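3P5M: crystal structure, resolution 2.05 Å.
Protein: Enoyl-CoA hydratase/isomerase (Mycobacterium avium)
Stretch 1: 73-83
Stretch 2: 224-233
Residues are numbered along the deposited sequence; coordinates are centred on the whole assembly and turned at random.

Stretch 1, residues 73-83: DTAGAADAANR
Stretch 2 (224-233) EAEGQLALVE

Two helices of one chain pack side by side and nearly antiparallel. Residues 74-83 are helical, and that helix continues past the stretch. Residues 224-231 belong to a helix that begins earlier in the chain. The angle between their N-to-C directions is 154°, and the axes approach to 9.5 Å. Register is set by two CA pairs: Thr 74 CA to Leu 229 CA, 6.4 Å, and Ala 78 CA to Ala 225 CA, 5.7 Å.

Backbone torsions are alpha-helical in both helices, with phi near -60° and psi near -45°. Asp 73 differs, at -96/65, and occupies the N-cap position; its side chain is t. The i to i+4 ladder starts with Ala 77 N to Asp 73 O at 2.8 Å and runs to Arg 83 N to Asp 79 O at 2.9 Å. In the second helix it runs from Gln 228 N to Glu 224 O at 2.8 Å through Val 232 N to Gln 228 O at 3.1 Å.

Direct contacts are van der Waals contacts. Ala 78 CB meets Ala 225 CB at 4.2 Å, each CA-to-CB bond pointing toward the other stretch. These methyls are short enough to let the backbones come close. Asn 82 ND2 also lies 4.2 Å from Ala 225 CB.

At the other end, the CA-to-CB bond of Thr 74 points toward the second helix; chi1 is m. Thr 74 CG2 is 3.8 Å from Leu 229 CD2 and 4.4 Å from Gln 228 CG. Thr 74 OG1 is 3.8 Å from Val 232 CG2; Val 232 is also m. Thr 74 has the largest area covered by the other stretch, 75 Å². Leu 229 starts sideways, but its m, t side chain brings its end nearer. Leu 229 CD2 reaches Ala 75 CB at 4.0 Å, so one methyl touches both Thr 74 and Ala 75. Gln 228 sets out toward the first helix, then its t, p side chain leads away; its amide is hydrogen-bonded elsewhere in the structure.

No direct hydrogen bond crosses the interface. One water supplies the polar link. The water oxygen donates to Asn 82 OD1 at 2.7 Å and to Glu 224 OE1 at 2.9 Å. The CA-to-CB bonds of both residues point toward the other stretch: Asn 82 has chi1 m, and Glu 224 is m, t with chi3 -11°. The two acceptor oxygens suit a water that offers both hydrogens.

The contact is modest, burying 316 Å² summed over both sides. Gly 76 and Gly 227 take no part. An ideal CB on Gly 76 would lie 2.1 Å from Asp 73 OD1.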

# COMPACT_ATOMS: atom_id res chain seq x y z
N ASP B 73 -26.49 -28.48 -21.68
CA ASP B 73 -25.64 -29.61 -21.38
C ASP B 73 -24.95 -29.37 -20.01
O ASP B 73 -23.72 -29.21 -19.96
CB ASP B 73 -24.60 -29.72 -22.52
CG ASP B 73 -23.64 -30.89 -22.34
OD1 ASP B 73 -24.09 -31.94 -21.83
OD2 ASP B 73 -22.45 -30.74 -22.68
N THR B 74 -25.70 -29.32 -18.90
CA THR B 74 -25.15 -28.78 -17.64
C THR B 74 -24.05 -29.65 -17.05
O THR B 74 -22.98 -29.15 -16.71
CB THR B 74 -26.22 -28.47 -16.56
OG1 THR B 74 -27.05 -27.41 -17.01
CG2 THR B 74 -25.59 -28.04 -15.23
N ALA B 75 -24.33 -30.95 -16.94
CA ALA B 75 -23.38 -31.90 -16.36
C ALA B 75 -22.21 -32.06 -17.30
O ALA B 75 -21.06 -32.14 -16.86
CB ALA B 75 -24.02 -33.25 -16.10
N GLY B 76 -22.51 -32.10 -18.60
CA GLY B 76 -21.50 -32.16 -19.66
C GLY B 76 -20.50 -31.01 -19.64
O GLY B 76 -19.30 -31.22 -19.73
N ALA B 77 -21.01 -29.78 -19.56
CA ALA B 77 -20.18 -28.58 -19.54
C ALA B 77 -19.33 -28.55 -18.28
O ALA B 77 -18.14 -28.24 -18.33
CB ALA B 77 -21.06 -27.34 -19.61
N ALA B 78 -19.95 -28.89 -17.15
CA ALA B 78 -19.32 -28.84 -15.84
C ALA B 78 -18.14 -29.81 -15.84
O ALA B 78 -17.02 -29.45 -15.42
CB ALA B 78 -20.35 -29.21 -14.74
N ASP B 79 -18.39 -31.02 -16.35
CA ASP B 79 -17.33 -32.04 -16.50
C ASP B 79 -16.18 -31.59 -17.41
O ASP B 79 -14.99 -31.74 -17.06
CB ASP B 79 -17.87 -33.40 -16.98
CG ASP B 79 -18.78 -34.09 -15.93
OD1 ASP B 79 -18.74 -33.77 -14.71
OD2 ASP B 79 -19.55 -34.98 -16.34
N ALA B 80 -16.51 -31.05 -18.58
CA ALA B 80 -15.46 -30.61 -19.51
C ALA B 80 -14.60 -29.47 -18.91
O ALA B 80 -13.33 -29.50 -18.97
CB ALA B 80 -16.08 -30.23 -20.89
N ALA B 81 -15.28 -28.48 -18.31
CA ALA B 81 -14.64 -27.34 -17.62
C ALA B 81 -13.73 -27.82 -16.49
O ALA B 81 -12.60 -27.34 -16.34
CB ALA B 81 -15.68 -26.42 -17.08
N ASN B 82 -14.22 -28.78 -15.72
CA ASN B 82 -13.40 -29.42 -14.70
C ASN B 82 -12.14 -30.07 -15.27
O ASN B 82 -11.04 -29.90 -14.71
CB ASN B 82 -14.23 -30.41 -13.86
CG ASN B 82 -15.17 -29.69 -12.88
OD1 ASN B 82 -14.95 -28.52 -12.55
ND2 ASN B 82 -16.19 -30.41 -12.38
N ARG B 83 -12.29 -30.78 -16.39
CA ARG B 83 -11.14 -31.47 -16.97
C ARG B 83 -10.13 -30.51 -17.58
O ARG B 83 -8.95 -30.81 -17.59
CB ARG B 83 -11.59 -32.56 -17.97
CG ARG B 83 -11.99 -33.91 -17.28
CD ARG B 83 -13.24 -34.56 -17.91
NE ARG B 83 -13.38 -34.12 -19.30
CZ ARG B 83 -14.43 -34.36 -20.08
NH1 ARG B 83 -15.44 -35.09 -19.60
NH2 ARG B 83 -14.46 -33.88 -21.33
N GLU B 224 -19.21 -28.72 -6.89
CA GLU B 224 -19.66 -27.64 -7.78
C GLU B 224 -20.54 -28.18 -8.90
O GLU B 224 -21.52 -27.55 -9.26
CB GLU B 224 -18.47 -26.87 -8.41
CG GLU B 224 -17.62 -26.03 -7.40
CD GLU B 224 -16.43 -25.32 -8.07
OE1 GLU B 224 -16.12 -25.61 -9.25
OE2 GLU B 224 -15.78 -24.48 -7.39
N ALA B 225 -20.16 -29.34 -9.46
CA ALA B 225 -20.93 -29.99 -10.52
C ALA B 225 -22.31 -30.44 -10.00
O ALA B 225 -23.31 -30.25 -10.68
CB ALA B 225 -20.15 -31.19 -11.09
N GLU B 226 -22.36 -31.02 -8.80
CA GLU B 226 -23.69 -31.35 -8.21
C GLU B 226 -24.54 -30.11 -7.93
O GLU B 226 -25.76 -30.10 -8.17
CB GLU B 226 -23.55 -32.17 -6.91
CG GLU B 226 -24.88 -32.61 -6.39
CD GLU B 226 -24.79 -33.42 -5.13
OE1 GLU B 226 -23.72 -33.99 -4.84
OE2 GLU B 226 -25.81 -33.49 -4.42
N GLY B 227 -23.90 -29.08 -7.35
CA GLY B 227 -24.56 -27.83 -7.06
C GLY B 227 -25.11 -27.13 -8.30
O GLY B 227 -26.26 -26.68 -8.30
N GLN B 228 -24.31 -27.06 -9.36
CA GLN B 228 -24.79 -26.41 -10.59
C GLN B 228 -26.00 -27.15 -11.17
O GLN B 228 -26.95 -26.53 -11.61
CB GLN B 228 -23.68 -26.27 -11.65
CG GLN B 228 -23.89 -25.05 -12.54
CD GLN B 228 -23.48 -23.76 -11.79
OE1 GLN B 228 -24.15 -23.35 -10.83
NE2 GLN B 228 -22.34 -23.18 -12.17
N LEU B 229 -25.95 -28.49 -11.16
CA LEU B 229 -27.10 -29.32 -11.54
C LEU B 229 -28.36 -29.01 -10.76
O LEU B 229 -29.44 -28.95 -11.33
CB LEU B 229 -26.76 -30.82 -11.37
CG LEU B 229 -25.98 -31.42 -12.54
CD1 LEU B 229 -25.52 -32.86 -12.18
CD2 LEU B 229 -26.81 -31.38 -13.86
N ALA B 230 -28.23 -28.82 -9.45
CA ALA B 230 -29.39 -28.47 -8.65
C ALA B 230 -29.83 -27.02 -8.91
O ALA B 230 -31.02 -26.71 -8.94
CB ALA B 230 -29.09 -28.67 -7.19
N LEU B 231 -28.85 -26.13 -9.12
CA LEU B 231 -29.15 -24.69 -9.25
C LEU B 231 -29.89 -24.33 -10.54
O LEU B 231 -30.76 -23.47 -10.51
CB LEU B 231 -27.90 -23.82 -9.05
CG LEU B 231 -27.38 -23.74 -7.62
CD1 LEU B 231 -26.12 -22.83 -7.60
CD2 LEU B 231 -28.42 -23.25 -6.65
N VAL B 232 -29.60 -25.01 -11.64
CA VAL B 232 -30.35 -24.75 -12.90
C VAL B 232 -31.87 -25.12 -12.82
O VAL B 232 -32.68 -24.60 -13.61
CB VAL B 232 -29.64 -25.33 -14.19
CG1 VAL B 232 -28.22 -24.77 -14.34
CG2 VAL B 232 -29.59 -26.87 -14.21
N GLU B 233 -32.25 -26.00 -11.89
CA GLU B 233 -33.66 -26.33 -11.67
C GLU B 233 -34.42 -25.31 -10.83
O GLU B 233 -35.64 -25.45 -10.68
CB GLU B 233 -33.80 -27.70 -10.98
CG GLU B 233 -33.15 -28.91 -11.63
CD GLU B 233 -33.79 -29.29 -12.96
OE1 GLU B 233 -35.05 -29.33 -13.02
OE2 GLU B 233 -33.04 -29.55 -13.93
O HOH W 1 -17.03 -27.35 -11.37